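Local coordinates for BH1974 protein (Bacillus halodurans, PDB 3ON5), which probably acts as an XdhC-type accessory protein in molybdenum cofactor delivery to xanthine dehydrogenase, at residues Q34-A39 and M55-E60; Q82-E87 and L119-L124; S21-L26 and R132-L137. All blocks are in the same frame, centred on the assembly; numbering follows the deposited sequence.

Interactions 1 and 2 share one antiparallel sheet, their centres about 8 Å apart. Strand 36-46 pairs with strand 55-59 on one side in interaction 1 and with strand 113-121 on the other, and helix 73-87 packs on this sheet in interaction 2. Interaction 3 joins helix 22-30 to helix 124-139; its centre is about 15 Å from that of interaction 1 and about 20 Å from that of interaction 2. Along the chain, interaction 1 closes before interaction 2 opens, and both are nested within the loop closed by interaction 3. Helix 22-30 also touches strand 55-59, so it links the sheet to the central domain.

Interaction 1. Residues Q34-A39 and M55-E60; sequences QPRVMA and MMLFQE
Val37 and Phe58 form a hydrogen-bonded pair of an antiparallel beta hairpin, in which the axes of strands 36-39 and 55-59 approach to 4.7 Å with their directions 156° apart. The hairpin belongs to the antiparallel sheet of the XdhC and CoxI family region. Val37 N reaches Phe58 O at 2.8 Å, and Phe58 N returns the bond to Val37 O. Ala39 N to Met56 O repeats the pattern at 2.8 Å, whereas Met56 N to Ala39 O is weak. Past the strand end, Glu60 N still bonds to Pro35 O at 3.2 Å.

On the face carrying Val37, Ala39, Met56 and Phe58, the Phe58 ring presents its edge to the Ala39 methyl, with CE2 3.6 Å from CB. Helix 73-87 covers this face through Leu77 and Thr78. The other face carries Arg36, Met38, Leu57 and Gln59, and meets helix 22-30. There the selenomethionine Met38 lays CG beside Leu57 CD2 at 4.1 Å.

Glu60 lies against the Pro35 ring, its carboxylate forming a salt bridge with Lys275 of the third subunit. Gln34 accepts a hydrogen bond from Asp61 N, and its CG sits over one face of the Arg36 guanidinium. Arg36 CG stands opposite the carbonyl carbon and the chain runs extended to NE, alongside Gln59, with guanidinium and amide planes 50° apart. Arg36 NE donates to Gln59 OE1 at 2.9 Å, the oxygen near the guanidinium plane and the N-H...O angle 164°.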
loop_
_atom_site.group_PDB
_atom_site.type_symbol
_atom_site.label_atom_id
_atom_site.label_comp_id
_atom_site.label_asym_id
_atom_site.label_seq_id
_atom_site.Cartn_x
_atom_site.Cartn_y
_atom_site.Cartn_z
ATOM N N GLN A 34 -5.569 21.217 -7.713
ATOM C CA GLN A 34 -4.188 20.978 -8.174
ATOM C C GLN A 34 -4.126 20.957 -9.694
ATOM O O GLN A 34 -5.140 20.607 -10.290
ATOM C CB GLN A 34 -3.683 19.633 -7.626
ATOM C CG GLN A 34 -4.544 18.406 -8.013
ATOM C CD GLN A 34 -3.818 17.094 -7.913
ATOM O OE1 GLN A 34 -2.796 16.858 -8.557
ATOM N NE2 GLN A 34 -4.398 16.170 -7.198
ATOM N N PRO A 35 -2.989 21.173 -10.379
ATOM C CA PRO A 35 -2.995 21.038 -11.848
ATOM C C PRO A 35 -3.682 19.750 -12.317
ATOM O O PRO A 35 -3.385 18.656 -11.820
ATOM C CB PRO A 35 -1.515 21.019 -12.200
ATOM C CG PRO A 35 -0.894 21.838 -11.170
ATOM C CD PRO A 35 -1.656 21.577 -9.897
ATOM N N ARG A 36 -4.675 19.902 -13.200
ATOM C CA ARG A 36 -5.421 18.798 -13.803
ATOM C C ARG A 36 -5.647 19.025 -15.278
ATOM O O ARG A 36 -5.933 20.147 -15.699
ATOM C CB ARG A 36 -6.779 18.559 -13.145
ATOM C CG ARG A 36 -6.775 18.004 -11.761
ATOM C CD ARG A 36 -8.214 17.740 -11.307
ATOM N NE ARG A 36 -8.279 17.308 -9.910
ATOM C CZ ARG A 36 -8.412 18.130 -8.871
ATOM N NH1 ARG A 36 -8.536 19.440 -9.062
ATOM N NH2 ARG A 36 -8.436 17.647 -7.635
ATOM N N VAL A 37 -5.538 17.942 -16.064
ATOM C CA VAL A 37 -5.837 17.908 -17.492
ATOM C C VAL A 37 -7.001 16.949 -17.639
ATOM O O VAL A 37 -7.036 15.894 -17.015
ATOM C CB VAL A 37 -4.631 17.569 -18.387
ATOM C CG1 VAL A 37 -5.043 17.394 -19.842
ATOM C CG2 VAL A 37 -3.575 18.645 -18.270
HETATM N N MSE A 38 -7.998 17.377 -18.369
HETATM C CA MSE A 38 -9.180 16.592 -18.582
HETATM C C MSE A 38 -9.098 15.923 -19.938
HETATM O O MSE A 38 -8.864 16.612 -20.938
HETATM C CB MSE A 38 -10.384 17.499 -18.474
HETATM C CG MSE A 38 -11.677 16.770 -18.379
HETATM SE SE MSE A 38 -13.071 18.088 -18.600
HETATM C CE MSE A 38 -14.550 16.807 -18.029
ATOM N N ALA A 39 -9.252 14.573 -19.970
ATOM C CA ALA A 39 -9.262 13.777 -21.200
ATOM C C ALA A 39 -10.673 13.371 -21.529
ATOM O O ALA A 39 -11.371 12.868 -20.662
ATOM C CB ALA A 39 -8.375 12.554 -21.067
HETATM N N MSE A 55 -14.982 10.468 -19.963
HETATM C CA MSE A 55 -13.992 11.379 -19.418
HETATM C C MSE A 55 -13.116 10.724 -18.376
HETATM O O MSE A 55 -13.446 9.692 -17.781
HETATM C CB MSE A 55 -14.658 12.599 -18.802
HETATM C CG MSE A 55 -15.287 13.492 -19.803
HETATM SE SE MSE A 55 -16.494 14.659 -18.896
HETATM C CE MSE A 55 -17.485 15.254 -20.558
HETATM N N MSE A 56 -12.007 11.390 -18.123
HETATM C CA MSE A 56 -10.926 10.974 -17.269
HETATM C C MSE A 56 -10.100 12.180 -16.837
HETATM O O MSE A 56 -9.879 13.091 -17.648
HETATM C CB MSE A 56 -10.083 9.996 -18.091
HETATM C CG MSE A 56 -9.013 9.369 -17.338
HETATM SE SE MSE A 56 -7.979 8.303 -18.540
HETATM C CE MSE A 56 -6.818 7.689 -17.035
ATOM N N LEU A 57 -9.614 12.179 -15.590
ATOM C CA LEU A 57 -8.808 13.275 -15.079
ATOM C C LEU A 57 -7.368 12.864 -14.860
ATOM O O LEU A 57 -7.104 11.898 -14.165
ATOM C CB LEU A 57 -9.389 13.798 -13.765
ATOM C CG LEU A 57 -10.661 14.631 -13.872
ATOM C CD1 LEU A 57 -11.305 14.816 -12.507
ATOM C CD2 LEU A 57 -10.389 15.992 -14.515
ATOM N N PHE A 58 -6.437 13.610 -15.444
ATOM C CA PHE A 58 -5.003 13.451 -15.227
ATOM C C PHE A 58 -4.589 14.514 -14.263
ATOM O O PHE A 58 -4.831 15.698 -14.497
ATOM C CB PHE A 58 -4.193 13.497 -16.530
ATOM C CG PHE A 58 -4.423 12.286 -17.401
ATOM C CD1 PHE A 58 -3.669 11.129 -17.223
ATOM C CD2 PHE A 58 -5.419 12.289 -18.376
ATOM C CE1 PHE A 58 -3.919 9.992 -17.973
ATOM C CE2 PHE A 58 -5.659 11.154 -19.142
ATOM C CZ PHE A 58 -4.913 10.004 -18.922
ATOM N N GLN A 59 -4.057 14.081 -13.130
ATOM C CA GLN A 59 -3.687 14.965 -12.039
ATOM C C GLN A 59 -2.187 14.974 -11.835
ATOM O O GLN A 59 -1.493 14.014 -12.215
ATOM C CB GLN A 59 -4.397 14.516 -10.752
ATOM C CG GLN A 59 -5.902 14.377 -10.906
ATOM C CD GLN A 59 -6.570 13.950 -9.643
ATOM O OE1 GLN A 59 -7.583 14.521 -9.244
ATOM N NE2 GLN A 59 -5.991 12.979 -8.955
ATOM N N GLU A 60 -1.696 16.065 -11.210
ATOM C CA GLU A 60 -0.289 16.275 -10.896
ATOM C C GLU A 60 0.210 15.229 -9.891
ATOM O O GLU A 60 1.334 14.750 -10.040
ATOM C CB GLU A 60 -0.066 17.686 -10.348
ATOM C CG GLU A 60 1.410 17.982 -10.238
ATOM C CD GLU A 60 1.835 19.346 -9.757
ATOM O OE1 GLU A 60 1.073 19.982 -8.996
ATOM O OE2 GLU A 60 2.989 19.725 -10.048
#

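Interaction 2. Residues Q82-E87 and L119-L124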
loop_
_atom_site.group_PDB
_atom_site.type_symbol
_atom_site.label_atom_id
_atom_site.label_comp_id
_atom_site.label_asym_id
_atom_site.label_seq_id
_atom_site.Cartn_x
_atom_site.Cartn_y
_atom_site.Cartn_z
ATOM N N GLN A 82 0.833 16.174 -19.333
ATOM C CA GLN A 82 1.900 16.945 -18.710
ATOM C C GLN A 82 2.342 18.082 -19.661
ATOM O O GLN A 82 2.546 19.209 -19.211
ATOM C CB GLN A 82 3.042 15.978 -18.386
ATOM C CG GLN A 82 3.949 16.360 -17.222
ATOM C CD GLN A 82 4.587 15.138 -16.570
ATOM O OE1 GLN A 82 4.152 13.986 -16.741
ATOM N NE2 GLN A 82 5.561 15.370 -15.701
ATOM N N LYS A 83 2.397 17.802 -20.987
ATOM C CA LYS A 83 2.763 18.780 -22.027
ATOM C C LYS A 83 1.646 19.806 -22.185
ATOM O O LYS A 83 1.934 21.008 -22.194
ATOM C CB LYS A 83 3.073 18.090 -23.376
ATOM N N VAL A 84 0.369 19.329 -22.260
ATOM C CA VAL A 84 -0.848 20.143 -22.384
ATOM C C VAL A 84 -0.904 21.155 -21.205
ATOM O O VAL A 84 -1.173 22.331 -21.442
ATOM C CB VAL A 84 -2.120 19.251 -22.463
ATOM C CG1 VAL A 84 -3.404 20.043 -22.229
ATOM C CG2 VAL A 84 -2.186 18.508 -23.793
ATOM N N TRP A 85 -0.592 20.723 -19.970
ATOM C CA TRP A 85 -0.590 21.618 -18.820
ATOM C C TRP A 85 0.480 22.692 -18.952
ATOM O O TRP A 85 0.209 23.855 -18.665
ATOM C CB TRP A 85 -0.386 20.874 -17.489
ATOM C CG TRP A 85 -0.460 21.807 -16.318
ATOM C CD1 TRP A 85 0.585 22.404 -15.677
ATOM C CD2 TRP A 85 -1.648 22.428 -15.813
ATOM N NE1 TRP A 85 0.117 23.292 -14.732
ATOM C CE2 TRP A 85 -1.251 23.335 -14.801
ATOM C CE3 TRP A 85 -3.026 22.266 -16.080
ATOM C CZ2 TRP A 85 -2.178 24.045 -14.032
ATOM C CZ3 TRP A 85 -3.939 22.986 -15.327
ATOM C CH2 TRP A 85 -3.513 23.856 -14.317
ATOM N N GLN A 86 1.702 22.294 -19.325
ATOM C CA GLN A 86 2.828 23.212 -19.461
ATOM C C GLN A 86 2.513 24.261 -20.561
ATOM O O GLN A 86 2.584 25.464 -20.295
ATOM C CB GLN A 86 4.112 22.417 -19.765
ATOM C CG GLN A 86 5.398 23.236 -19.586
ATOM C CD GLN A 86 5.749 23.548 -18.139
ATOM O OE1 GLN A 86 5.429 22.787 -17.223
ATOM N NE2 GLN A 86 6.508 24.623 -17.915
ATOM N N GLU A 87 2.101 23.797 -21.761
ATOM C CA GLU A 87 1.736 24.648 -22.902
ATOM C C GLU A 87 0.468 25.449 -22.655
ATOM O O GLU A 87 0.254 26.465 -23.314
ATOM C CB GLU A 87 1.516 23.793 -24.157
ATOM C CG GLU A 87 2.759 23.145 -24.729
ATOM C CD GLU A 87 2.479 22.111 -25.803
ATOM O OE1 GLU A 87 1.305 21.982 -26.223
ATOM O OE2 GLU A 87 3.432 21.399 -26.195
ATOM N N LEU A 119 -7.467 16.491 -24.876
ATOM C CA LEU A 119 -6.848 16.880 -23.608
ATOM C C LEU A 119 -6.964 18.393 -23.424
ATOM O O LEU A 119 -6.511 19.143 -24.284
ATOM C CB LEU A 119 -5.372 16.421 -23.573
ATOM C CG LEU A 119 -5.128 14.904 -23.616
ATOM C CD1 LEU A 119 -3.800 14.583 -24.184
ATOM C CD2 LEU A 119 -5.235 14.296 -22.271
ATOM N N GLU A 120 -7.638 18.829 -22.344
ATOM C CA GLU A 120 -7.862 20.239 -21.994
ATOM C C GLU A 120 -7.293 20.570 -20.638
ATOM O O GLU A 120 -7.626 19.874 -19.676
ATOM C CB GLU A 120 -9.349 20.580 -21.987
ATOM C CG GLU A 120 -9.992 20.628 -23.353
ATOM C CD GLU A 120 -11.498 20.715 -23.244
ATOM O OE1 GLU A 120 -12.103 19.736 -22.747
ATOM O OE2 GLU A 120 -12.068 21.766 -23.623
ATOM N N PRO A 121 -6.460 21.634 -20.499
ATOM C CA PRO A 121 -5.970 21.972 -19.154
ATOM C C PRO A 121 -7.092 22.591 -18.337
ATOM O O PRO A 121 -7.753 23.518 -18.815
ATOM C CB PRO A 121 -4.821 22.947 -19.414
ATOM C CG PRO A 121 -5.040 23.475 -20.790
ATOM C CD PRO A 121 -5.978 22.583 -21.528
ATOM N N VAL A 122 -7.363 22.039 -17.142
ATOM C CA VAL A 122 -8.382 22.605 -16.262
ATOM C C VAL A 122 -7.769 23.862 -15.649
ATOM O O VAL A 122 -7.192 23.812 -14.560
ATOM C CB VAL A 122 -8.944 21.626 -15.202
ATOM C CG1 VAL A 122 -10.030 22.295 -14.356
ATOM C CG2 VAL A 122 -9.495 20.371 -15.869
ATOM N N ASP A 123 -7.824 24.972 -16.416
ATOM C CA ASP A 123 -7.308 26.277 -16.027
ATOM C C ASP A 123 -8.302 26.937 -15.063
ATOM O O ASP A 123 -9.387 26.385 -14.843
ATOM C CB ASP A 123 -7.024 27.152 -17.268
ATOM C CG ASP A 123 -8.153 27.434 -18.255
ATOM O OD1 ASP A 123 -9.330 27.235 -17.893
ATOM O OD2 ASP A 123 -7.856 27.927 -19.371
ATOM N N LEU A 124 -7.952 28.113 -14.501
ATOM C CA LEU A 124 -8.791 28.801 -13.521
ATOM C C LEU A 124 -10.171 29.113 -14.121
ATOM O O LEU A 124 -11.164 29.015 -13.402
ATOM C CB LEU A 124 -8.104 30.073 -13.002
ATOM C CG LEU A 124 -6.839 29.877 -12.120
ATOM C CD1 LEU A 124 -6.285 31.200 -11.639
ATOM C CD2 LEU A 124 -7.143 29.088 -10.900
#
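Trp85 swings CG away from its backbone N (chi1 -177°), which carries the six-membered part of the indole across to Pro121 and Val122. Val84, one residue earlier on helix 73-87, has CG1 opposite the backbone N (chi1 165°) and CG2 opposite the carbonyl carbon, which aims one branch at Pro121 and the other at Leu119: CG1 reaches Pro121 CD at 3.7 Å, and CG2 rests 3.8 Å from Leu119 CB. The axes of helix 82-87 and strand 119-121 pass 7.7 Å apart with their directions at 40°, as a helix laid over one face of a sheet.

Val84 lies nearly perpendicular to both Leu119 and Pro121 and bridges two residues that point to the same side of the strand; Glu120, between them, points away from the helix and forms a salt bridge with Lys147. The indole meets Pro121 obliquely, with Trp85 CE3 3.8 Å from Pro121 CB. Farther along the ring, Trp85 CZ3 comes to 3.4 Å from Val122 O, which lies at the ring edge and near its plane. Val122 is the centre of an inverse gamma turn, closed by a weak bond from Asp123 N to Pro121 O. Asp123 then caps the start of helix 124-139, accepting from Leu126 N.

Around the contact, Val37 of the neighbouring strand touches Val84, Trp85 and Leu119, while the indole packs on Pro35 and meets the ring of Trp105 of the second subunit. No hydrogen bond crosses between 82-87 and 119-124. The helix is therefore held on this strand by apolar fit, with the Val122 carbonyl set at the indole edge as its one polar neighbour there.

Interaction 3. Residues S21-L26 and R132-L137; sequences SDIELL and RVYDYL
Leu26 and Tyr134 mark the closest backbone approach of a helix-helix packing, their CA atoms 6.0 Å apart. The short segments 22-26 and 132-137 pass 9.7 Å apart between axes, with their directions at 136°, and join helix 22-30, which lies on the antiparallel sheet, to helix 124-139 of the central domain.

The aromatic contact belongs to Tyr134. With CG opposite its backbone N (chi1 173°), the ring is laid against Ile23, nearly perpendicular to that side chain. Ile23 CG1 lies 4.0 Å from Tyr134 CE1, and Ile23 O meets the ring edge, near its plane, 3.7 Å from the same CE1.

Polar links flank the packing. Asp22 OD2 is hydrogen-bonded to His194 NE2 and Glu24 OE2 forms a salt bridge with Lys199.

Aliphatic contacts centre on Leu26 and Leu137, and Tyr196 packs on both Leu26 and Val133. Ile23 and Leu137 overlap antiparallel, flank to flank, which brings Ile23 CD1 to 3.8 Å from Leu137 CB. An alanine in place of Ile23 would lose this reach and is likely to leave a gap beside Leu137 and the Tyr134 ring. Leu26 sends CD1 between two residues one helical turn apart, 3.7 Å from Val133 CG1 and 3.9 Å from Leu137 CD1.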
loop_
_atom_site.group_PDB
_atom_site.type_symbol
_atom_site.label_atom_id
_atom_site.label_comp_id
_atom_site.label_asym_id
_atom_site.label_seq_id
_atom_site.Cartn_x
_atom_site.Cartn_y
_atom_site.Cartn_z
ATOM N N SER A 21 -19.167 8.642 -12.475
ATOM C CA SER A 21 -20.304 9.494 -12.871
ATOM C C SER A 21 -19.860 10.933 -13.120
ATOM O O SER A 21 -18.955 11.409 -12.426
ATOM C CB SER A 21 -21.375 9.474 -11.776
ATOM O OG SER A 21 -22.451 10.375 -11.999
ATOM N N ASP A 22 -20.511 11.637 -14.087
ATOM C CA ASP A 22 -20.196 13.028 -14.422
ATOM C C ASP A 22 -20.171 13.917 -13.150
ATOM O O ASP A 22 -19.180 14.619 -12.951
ATOM C CB ASP A 22 -21.194 13.607 -15.455
ATOM C CG ASP A 22 -21.034 13.163 -16.903
ATOM O OD1 ASP A 22 -19.899 12.767 -17.296
ATOM O OD2 ASP A 22 -22.012 13.296 -17.668
ATOM N N ILE A 23 -21.212 13.838 -12.276
ATOM C CA ILE A 23 -21.334 14.664 -11.055
ATOM C C ILE A 23 -20.192 14.319 -10.048
ATOM O O ILE A 23 -19.728 15.204 -9.338
ATOM C CB ILE A 23 -22.753 14.545 -10.378
ATOM C CG1 ILE A 23 -23.016 15.691 -9.348
ATOM C CG2 ILE A 23 -23.046 13.148 -9.809
ATOM C CD1 ILE A 23 -24.501 15.927 -8.864
ATOM N N GLU A 24 -19.741 13.064 -10.013
ATOM C CA GLU A 24 -18.664 12.622 -9.128
ATOM C C GLU A 24 -17.309 13.112 -9.695
ATOM O O GLU A 24 -16.427 13.480 -8.921
ATOM C CB GLU A 24 -18.681 11.076 -8.937
ATOM C CG GLU A 24 -20.014 10.444 -8.512
ATOM C CD GLU A 24 -20.617 10.811 -7.164
ATOM O OE1 GLU A 24 -20.875 12.012 -6.919
ATOM O OE2 GLU A 24 -20.939 9.875 -6.396
ATOM N N LEU A 25 -17.170 13.159 -11.041
ATOM C CA LEU A 25 -15.960 13.643 -11.693
ATOM C C LEU A 25 -15.824 15.142 -11.487
ATOM O O LEU A 25 -14.752 15.608 -11.117
ATOM C CB LEU A 25 -15.975 13.307 -13.179
ATOM C CG LEU A 25 -14.593 13.160 -13.847
ATOM C CD1 LEU A 25 -13.955 11.783 -13.541
ATOM C CD2 LEU A 25 -14.719 13.289 -15.331
ATOM N N LEU A 26 -16.921 15.888 -11.684
ATOM C CA LEU A 26 -16.985 17.329 -11.467
ATOM C C LEU A 26 -16.839 17.657 -9.981
ATOM O O LEU A 26 -16.381 18.748 -9.642
ATOM C CB LEU A 26 -18.299 17.923 -12.009
ATOM C CG LEU A 26 -18.582 17.867 -13.503
ATOM C CD1 LEU A 26 -19.889 18.520 -13.797
ATOM C CD2 LEU A 26 -17.511 18.584 -14.319
ATOM N N ARG A 132 -19.569 25.654 -11.579
ATOM C CA ARG A 132 -20.908 26.181 -11.839
ATOM C C ARG A 132 -21.802 25.070 -12.402
ATOM O O ARG A 132 -22.972 25.006 -12.035
ATOM C CB ARG A 132 -20.854 27.387 -12.791
ATOM C CG ARG A 132 -22.146 28.197 -12.817
ATOM C CD ARG A 132 -21.985 29.513 -13.542
ATOM N NE ARG A 132 -23.217 30.309 -13.523
ATOM C CZ ARG A 132 -23.343 31.510 -14.089
ATOM N NH1 ARG A 132 -22.316 32.067 -14.724
ATOM N NH2 ARG A 132 -24.499 32.163 -14.025
ATOM N N VAL A 133 -21.248 24.172 -13.256
ATOM C CA VAL A 133 -21.965 23.027 -13.829
ATOM C C VAL A 133 -22.415 22.108 -12.678
ATOM O O VAL A 133 -23.601 21.791 -12.578
ATOM C CB VAL A 133 -21.114 22.273 -14.871
ATOM C CG1 VAL A 133 -21.884 21.101 -15.462
ATOM C CG2 VAL A 133 -20.656 23.208 -15.974
ATOM N N TYR A 134 -21.477 21.757 -11.778
ATOM C CA TYR A 134 -21.703 20.917 -10.602
ATOM C C TYR A 134 -22.847 21.488 -9.741
ATOM O O TYR A 134 -23.793 20.758 -9.437
ATOM C CB TYR A 134 -20.407 20.803 -9.802
ATOM C CG TYR A 134 -20.533 20.100 -8.474
ATOM C CD1 TYR A 134 -20.566 18.707 -8.400
ATOM C CD2 TYR A 134 -20.526 20.819 -7.281
ATOM C CE1 TYR A 134 -20.646 18.052 -7.171
ATOM C CE2 TYR A 134 -20.615 20.176 -6.049
ATOM C CZ TYR A 134 -20.667 18.794 -5.996
ATOM O OH TYR A 134 -20.741 18.182 -4.763
ATOM N N ASP A 135 -22.805 22.791 -9.427
ATOM C CA ASP A 135 -23.850 23.462 -8.650
ATOM C C ASP A 135 -25.226 23.333 -9.321
ATOM O O ASP A 135 -26.209 23.166 -8.602
ATOM C CB ASP A 135 -23.515 24.945 -8.433
ATOM C CG ASP A 135 -22.270 25.188 -7.595
ATOM O OD1 ASP A 135 -21.759 24.206 -6.977
ATOM O OD2 ASP A 135 -21.807 26.357 -7.542
ATOM N N TYR A 136 -25.310 23.376 -10.668
ATOM C CA TYR A 136 -26.595 23.221 -11.350
ATOM C C TYR A 136 -27.074 21.769 -11.270
ATOM O O TYR A 136 -28.278 21.559 -11.182
ATOM C CB TYR A 136 -26.557 23.689 -12.817
ATOM C CG TYR A 136 -26.702 25.189 -12.963
ATOM C CD1 TYR A 136 -27.937 25.809 -12.806
ATOM C CD2 TYR A 136 -25.613 25.985 -13.296
ATOM C CE1 TYR A 136 -28.076 27.189 -12.927
ATOM C CE2 TYR A 136 -25.738 27.368 -13.422
ATOM C CZ TYR A 136 -26.972 27.966 -13.226
ATOM O OH TYR A 136 -27.123 29.327 -13.354
ATOM N N LEU A 137 -26.164 20.780 -11.267
ATOM C CA LEU A 137 -26.556 19.367 -11.172
ATOM C C LEU A 137 -26.998 19.029 -9.749
ATOM O O LEU A 137 -27.814 18.124 -9.552
ATOM C CB LEU A 137 -25.421 18.430 -11.607
ATOM C CG LEU A 137 -24.838 18.620 -12.993
ATOM C CD1 LEU A 137 -23.670 17.685 -13.199
ATOM C CD2 LEU A 137 -25.877 18.437 -14.058
#